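Local coordinates for protein pantothenate kinase (Coxiella burnetii, PDB 3TQC) that catalyses the ATP-dependent phosphorylation of pantothenate to 4'-phosphopantothenate, the first step of coenzyme A biosynthesis, at residues E88-Y93 and Q196-I201; F19-W24 and V55-L60. All blocks are in the same frame, centred on the assembly; numbering follows the deposited sequence.

Contact 1 (E88-Y93 and Q196-I201)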
loop_
_atom_site.group_PDB
_atom_site.type_symbol
_atom_site.label_atom_id
_atom_site.label_comp_id
_atom_site.label_asym_id
_atom_site.label_seq_id
_atom_site.Cartn_x
_atom_site.Cartn_y
_atom_site.Cartn_z
ATOM N N GLU B 88 -21.773 11.514 -0.971
ATOM C CA GLU B 88 -20.906 11.549 0.179
ATOM C C GLU B 88 -19.733 12.486 -0.081
ATOM O O GLU B 88 -19.221 12.555 -1.193
ATOM C CB GLU B 88 -20.389 10.148 0.545
ATOM C CG GLU B 88 -21.393 9.274 1.296
ATOM C CD GLU B 88 -22.052 8.208 0.434
ATOM O OE1 GLU B 88 -22.192 8.421 -0.794
ATOM O OE2 GLU B 88 -22.430 7.149 1.003
ATOM N N PRO B 89 -19.302 13.213 0.951
ATOM C CA PRO B 89 -18.172 14.096 0.753
ATOM C C PRO B 89 -16.864 13.330 0.729
ATOM O O PRO B 89 -16.814 12.153 1.098
ATOM C CB PRO B 89 -18.225 15.019 1.965
ATOM C CG PRO B 89 -18.994 14.294 2.997
ATOM C CD PRO B 89 -19.785 13.212 2.340
ATOM N N LYS B 90 -15.817 14.008 0.289
ATOM C CA LYS B 90 -14.470 13.465 0.369
ATOM C C LYS B 90 -14.033 13.177 1.802
ATOM O O LYS B 90 -14.550 13.730 2.770
ATOM C CB LYS B 90 -13.464 14.414 -0.276
ATOM C CG LYS B 90 -13.170 15.671 0.543
ATOM C CD LYS B 90 -12.395 16.698 -0.284
ATOM C CE LYS B 90 -12.068 17.946 0.543
ATOM N NZ LYS B 90 -10.838 17.758 1.385
ATOM N N VAL B 91 -13.057 12.296 1.901
ATOM C CA VAL B 91 -12.357 12.043 3.127
ATOM C C VAL B 91 -10.968 12.693 2.938
ATOM O O VAL B 91 -10.608 13.059 1.811
ATOM C CB VAL B 91 -12.227 10.527 3.391
ATOM C CG1 VAL B 91 -13.554 9.940 3.762
ATOM C CG2 VAL B 91 -11.658 9.825 2.192
ATOM N N PRO B 92 -10.184 12.813 4.024
ATOM C CA PRO B 92 -8.909 13.517 3.928
ATOM C C PRO B 92 -7.857 12.728 3.163
ATOM O O PRO B 92 -7.869 11.499 3.135
ATOM C CB PRO B 92 -8.482 13.688 5.396
ATOM C CG PRO B 92 -9.739 13.504 6.196
ATOM C CD PRO B 92 -10.472 12.425 5.410
ATOM N N TYR B 93 -6.974 13.461 2.523
ATOM C CA TYR B 93 -5.791 12.900 1.931
ATOM C C TYR B 93 -4.781 12.755 3.064
ATOM O O TYR B 93 -4.558 13.707 3.790
ATOM C CB TYR B 93 -5.265 13.846 0.860
ATOM C CG TYR B 93 -4.234 13.215 -0.019
ATOM C CD1 TYR B 93 -4.593 12.592 -1.193
ATOM C CD2 TYR B 93 -2.884 13.250 0.324
ATOM C CE1 TYR B 93 -3.649 12.009 -1.995
ATOM C CE2 TYR B 93 -1.943 12.662 -0.460
ATOM C CZ TYR B 93 -2.323 12.056 -1.632
ATOM O OH TYR B 93 -1.375 11.467 -2.430
ATOM N N GLN B 196 -12.092 15.924 9.932
ATOM C CA GLN B 196 -12.124 15.888 8.463
ATOM C C GLN B 196 -11.397 17.053 7.805
ATOM O O GLN B 196 -11.967 17.767 6.998
ATOM C CB GLN B 196 -13.561 15.758 7.948
ATOM C CG GLN B 196 -14.176 14.428 8.318
ATOM C CD GLN B 196 -13.494 13.254 7.634
ATOM O OE1 GLN B 196 -13.062 12.299 8.288
ATOM N NE2 GLN B 196 -13.414 13.309 6.314
ATOM N N PRO B 197 -10.113 17.231 8.143
ATOM C CA PRO B 197 -9.335 18.251 7.461
ATOM C C PRO B 197 -9.129 17.802 6.020
ATOM O O PRO B 197 -9.564 16.718 5.635
ATOM C CB PRO B 197 -8.014 18.219 8.205
ATOM C CG PRO B 197 -7.869 16.783 8.600
ATOM C CD PRO B 197 -9.249 16.315 8.923
ATOM N N ASP B 198 -8.473 18.620 5.224
ATOM C CA ASP B 198 -8.226 18.249 3.853
ATOM C C ASP B 198 -7.059 17.286 3.791
ATOM O O ASP B 198 -7.008 16.415 2.933
ATOM C CB ASP B 198 -7.928 19.505 3.048
ATOM C CG ASP B 198 -9.080 20.463 3.061
ATOM O OD1 ASP B 198 -10.138 20.079 2.493
ATOM O OD2 ASP B 198 -8.930 21.563 3.660
ATOM N N ILE B 199 -6.118 17.464 4.713
ATOM C CA ILE B 199 -4.905 16.666 4.748
ATOM C C ILE B 199 -4.587 16.279 6.177
ATOM O O ILE B 199 -4.715 17.097 7.106
ATOM C CB ILE B 199 -3.712 17.439 4.165
ATOM C CG1 ILE B 199 -3.978 17.800 2.687
ATOM C CG2 ILE B 199 -2.421 16.644 4.352
ATOM C CD1 ILE B 199 -2.921 18.757 2.073
ATOM N N VAL B 200 -4.208 15.014 6.358
ATOM C CA VAL B 200 -3.670 14.555 7.610
ATOM C C VAL B 200 -2.244 14.149 7.336
ATOM O O VAL B 200 -1.979 13.371 6.416
ATOM C CB VAL B 200 -4.447 13.337 8.151
ATOM C CG1 VAL B 200 -3.762 12.784 9.400
ATOM C CG2 VAL B 200 -5.910 13.724 8.425
ATOM N N ILE B 201 -1.306 14.692 8.099
ATOM C CA ILE B 201 0.066 14.251 7.996
ATOM C C ILE B 201 0.243 13.276 9.136
ATOM O O ILE B 201 0.103 13.643 10.291
ATOM C CB ILE B 201 1.068 15.417 8.095
ATOM C CG1 ILE B 201 0.960 16.320 6.861
ATOM C CG2 ILE B 201 2.506 14.893 8.239
ATOM C CD1 ILE B 201 1.644 17.659 7.019
HETATM O O HOH W 1 -8.464 16.649 0.458
HETATM O O HOH W 2 -11.333 16.268 3.957
#
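Tyr-93 and Ile-199 pair as neighbours on parallel strands, Tyr-93 N donating to Asp-198 O (3.0 Å) and Tyr-93 O accepting from Val-200 N (2.9 Å), so one residue bonds to both flanks of its bridge partner. Pro-92 points its CB toward the other segment: its CG lies 3.9 Å from Pro-197 CD and its CB 4.0 Å from Val-200 CG2, while the Gln-196 side chain crosses the ring at about a right angle on the CD side. Lys-90 closes the outer end with a salt bridge, its NZ 2.7 Å from Asp-198 OD1 on the anti lone pair of that oxygen. A bend at chi4 (83°) places NZ, and two waters link it to Asp-198 O and Pro-197 O. Asp-198 OD2 takes the backbone N of Asn-124. Here adjacent parallel strands begin in the core sheet of a P-loop kinase, strand 93-99 leading to the predicted ATP-binding loop that starts at Gly-99. The phenol of Tyr-93 leads away to pack on Tyr-69, Val-70 and Arg-73 of helix 52-84, whereas Ile-199 reaches Leu-116 of helix 105-116 and strand 125-129 borders strand 199-203 on its other side.

Contact 2 (F19-W24 and V55-L60)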
loop_
_atom_site.group_PDB
_atom_site.type_symbol
_atom_site.label_atom_id
_atom_site.label_comp_id
_atom_site.label_asym_id
_atom_site.label_seq_id
_atom_site.Cartn_x
_atom_site.Cartn_y
_atom_site.Cartn_z
ATOM N N PHE B 19 16.563 13.061 -7.557
ATOM C CA PHE B 19 17.001 14.462 -7.645
ATOM C C PHE B 19 18.125 14.729 -6.660
ATOM O O PHE B 19 17.981 14.458 -5.477
ATOM C CB PHE B 19 15.872 15.430 -7.252
ATOM C CG PHE B 19 14.584 15.217 -7.969
ATOM C CD1 PHE B 19 14.226 16.040 -9.028
ATOM C CD2 PHE B 19 13.695 14.245 -7.548
ATOM C CE1 PHE B 19 12.994 15.868 -9.679
ATOM C CE2 PHE B 19 12.467 14.059 -8.197
ATOM C CZ PHE B 19 12.122 14.858 -9.265
ATOM N N ASN B 20 19.233 15.277 -7.116
ATOM C CA ASN B 20 20.147 15.928 -6.188
ATOM C C ASN B 20 19.569 17.323 -5.895
ATOM O O ASN B 20 18.499 17.686 -6.395
ATOM C CB ASN B 20 21.562 16.003 -6.755
ATOM C CG ASN B 20 21.651 16.852 -8.015
ATOM O OD1 ASN B 20 20.809 17.719 -8.262
ATOM N ND2 ASN B 20 22.675 16.598 -8.820
ATOM N N ARG B 21 20.271 18.109 -5.102
ATOM C CA ARG B 21 19.760 19.412 -4.715
ATOM C C ARG B 21 19.543 20.354 -5.906
ATOM O O ARG B 21 18.530 21.050 -5.967
ATOM C CB ARG B 21 20.684 20.067 -3.688
ATOM C CG ARG B 21 19.892 20.609 -2.533
ATOM C CD ARG B 21 20.728 21.485 -1.673
ATOM N NE ARG B 21 19.919 22.567 -1.121
ATOM C CZ ARG B 21 19.176 22.495 -0.024
ATOM N NH1 ARG B 21 19.103 21.374 0.690
ATOM N NH2 ARG B 21 18.505 23.575 0.364
ATOM N N GLN B 22 20.488 20.378 -6.842
ATOM C CA GLN B 22 20.346 21.207 -8.052
ATOM C C GLN B 22 19.076 20.810 -8.797
ATOM O O GLN B 22 18.276 21.662 -9.203
ATOM C CB GLN B 22 21.569 21.069 -8.977
ATOM C CG GLN B 22 21.691 22.138 -10.074
ATOM C CD GLN B 22 20.806 21.890 -11.315
ATOM O OE1 GLN B 22 20.598 20.742 -11.750
ATOM N NE2 GLN B 22 20.295 22.975 -11.897
ATOM N N GLN B 23 18.887 19.512 -8.970
ATOM C CA GLN B 23 17.766 19.024 -9.758
ATOM C C GLN B 23 16.453 19.382 -9.079
ATOM O O GLN B 23 15.520 19.822 -9.730
ATOM C CB GLN B 23 17.889 17.521 -9.983
ATOM C CG GLN B 23 18.757 17.165 -11.172
ATOM C CD GLN B 23 19.384 15.791 -11.059
ATOM O OE1 GLN B 23 19.263 15.118 -10.034
ATOM N NE2 GLN B 23 20.080 15.373 -12.115
ATOM N N TRP B 24 16.401 19.223 -7.762
ATOM C CA TRP B 24 15.210 19.593 -7.004
ATOM C C TRP B 24 14.872 21.081 -7.152
ATOM O O TRP B 24 13.691 21.443 -7.198
ATOM C CB TRP B 24 15.376 19.234 -5.525
ATOM C CG TRP B 24 14.118 19.398 -4.762
ATOM C CD1 TRP B 24 13.811 20.402 -3.896
ATOM C CD2 TRP B 24 12.963 18.554 -4.829
ATOM N NE1 TRP B 24 12.545 20.218 -3.400
ATOM C CE2 TRP B 24 11.997 19.102 -3.973
ATOM C CE3 TRP B 24 12.649 17.400 -5.547
ATOM C CZ2 TRP B 24 10.748 18.531 -3.802
ATOM C CZ3 TRP B 24 11.415 16.826 -5.369
ATOM C CH2 TRP B 24 10.476 17.388 -4.503
ATOM N N VAL B 55 13.829 25.719 3.900
ATOM C CA VAL B 55 12.380 25.790 3.736
ATOM C C VAL B 55 12.026 26.264 2.339
ATOM O O VAL B 55 11.143 25.690 1.686
ATOM C CB VAL B 55 11.717 26.787 4.713
ATOM C CG1 VAL B 55 10.244 26.952 4.360
ATOM C CG2 VAL B 55 11.863 26.335 6.147
ATOM N N THR B 56 12.695 27.318 1.879
ATOM C CA THR B 56 12.380 27.879 0.588
ATOM C C THR B 56 12.740 26.909 -0.543
ATOM O O THR B 56 11.963 26.731 -1.469
ATOM C CB THR B 56 13.083 29.226 0.342
ATOM O OG1 THR B 56 12.739 30.148 1.382
ATOM C CG2 THR B 56 12.650 29.805 -0.994
ATOM N N GLU B 57 13.911 26.284 -0.447
ATOM C CA GLU B 57 14.468 25.523 -1.553
ATOM C C GLU B 57 13.928 24.098 -1.587
ATOM O O GLU B 57 13.726 23.564 -2.662
ATOM C CB GLU B 57 16.005 25.513 -1.506
ATOM C CG GLU B 57 16.675 26.836 -1.908
ATOM C CD GLU B 57 18.210 26.788 -1.780
ATOM O OE1 GLU B 57 18.756 25.692 -1.499
ATOM O OE2 GLU B 57 18.869 27.834 -1.953
ATOM N N ILE B 58 13.664 23.499 -0.433
ATOM C CA ILE B 58 13.216 22.108 -0.386
ATOM C C ILE B 58 11.743 21.970 -0.021
ATOM O O ILE B 58 10.959 21.436 -0.797
ATOM C CB ILE B 58 14.049 21.282 0.604
ATOM C CG1 ILE B 58 15.542 21.354 0.261
ATOM C CG2 ILE B 58 13.604 19.834 0.584
ATOM C CD1 ILE B 58 15.897 20.618 -1.012
ATOM N N TYR B 59 11.355 22.465 1.151
ATOM C CA TYR B 59 10.016 22.175 1.689
ATOM C C TYR B 59 8.872 22.886 0.993
ATOM O O TYR B 59 7.788 22.320 0.844
ATOM C CB TYR B 59 9.999 22.394 3.207
ATOM C CG TYR B 59 10.954 21.416 3.837
ATOM C CD1 TYR B 59 10.612 20.085 3.941
ATOM C CD2 TYR B 59 12.230 21.804 4.238
ATOM C CE1 TYR B 59 11.484 19.164 4.467
ATOM C CE2 TYR B 59 13.108 20.887 4.769
ATOM C CZ TYR B 59 12.724 19.564 4.879
ATOM O OH TYR B 59 13.579 18.633 5.401
ATOM N N LEU B 60 9.112 24.107 0.536
ATOM C CA LEU B 60 8.109 24.810 -0.235
ATOM C C LEU B 60 7.793 24.063 -1.539
ATOM O O LEU B 60 6.647 23.722 -1.777
ATOM C CB LEU B 60 8.512 26.255 -0.485
ATOM C CG LEU B 60 7.509 27.076 -1.304
ATOM C CD1 LEU B 60 6.096 26.900 -0.757
ATOM C CD2 LEU B 60 7.910 28.545 -1.314
#
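Arg-21 and Trp-24, one turn apart at the start of helix 21-25, reach across to Glu-57 and Ile-58 of helix 52-84. Ahead of them, Phe-19, on strand 16-20, has Trp-24 CE3 over one face of its ring, and Asn-20 caps the helix: its OD1 accepts from Gln-23 N at 2.7 Å, and Gln-23 OE1 takes Asn-20 N in return, a reciprocal capping box. The Arg-21 chain bends at chi3, which sets NE; NH2 then lies 2.8 Å from Glu-57 OE1 in a nearly straight bond (166°). Glu-57 OE1 lies close to the guanidinium plane, although the carboxylate is turned 58° against it, and NE adds a weak second bond to the same oxygen. Ile-58 CD1 sits over one guanidinium face, offset toward the rim. The charges are shared further, Glu-57 OE2 pairing with Lys-53 and Arg-21 NH1 with Glu-54. Trp-24, with CG anti to the backbone N (chi1 -171°), presents its pyrrole edge: NE1 donates to Ile-58 O over 3.3 Å, on a lone pair in the carbonyl plane, while CD1 rests 3.6 Å from Ile-58 CD1. Ile-58 lies within a wider pi-type turn at 55-59, where Leu-60 N bonds Val-55 O. The result is a capping-box helix start held by an indole N-H and a salt bridge, docking helix 21-25, which follows strand 16-20, onto helix 52-84.

Overall arrangement
Both contacts reach the seven-stranded mixed sheet and both touch the second subunit, but they differ in place and chemistry. Contact 1 is a buried pairing within the sheet, where strands 93-99 and 199-203 begin side by side; backbone bonds and proline packing dominate, with one salt bridge at its outer end. Contact 2 is only partly buried and lies by strand 16-20, an outermost strand of this chain's sheet, where side chains of helix 21-25 reach a side chain and a main-chain carbonyl of helix 52-84. The centres of contact 1 and contact 2 lie about 27 Å apart. Helix 52-84 links them: its early turns form half of contact 2, and farther along it packs on Tyr-93 of contact 1.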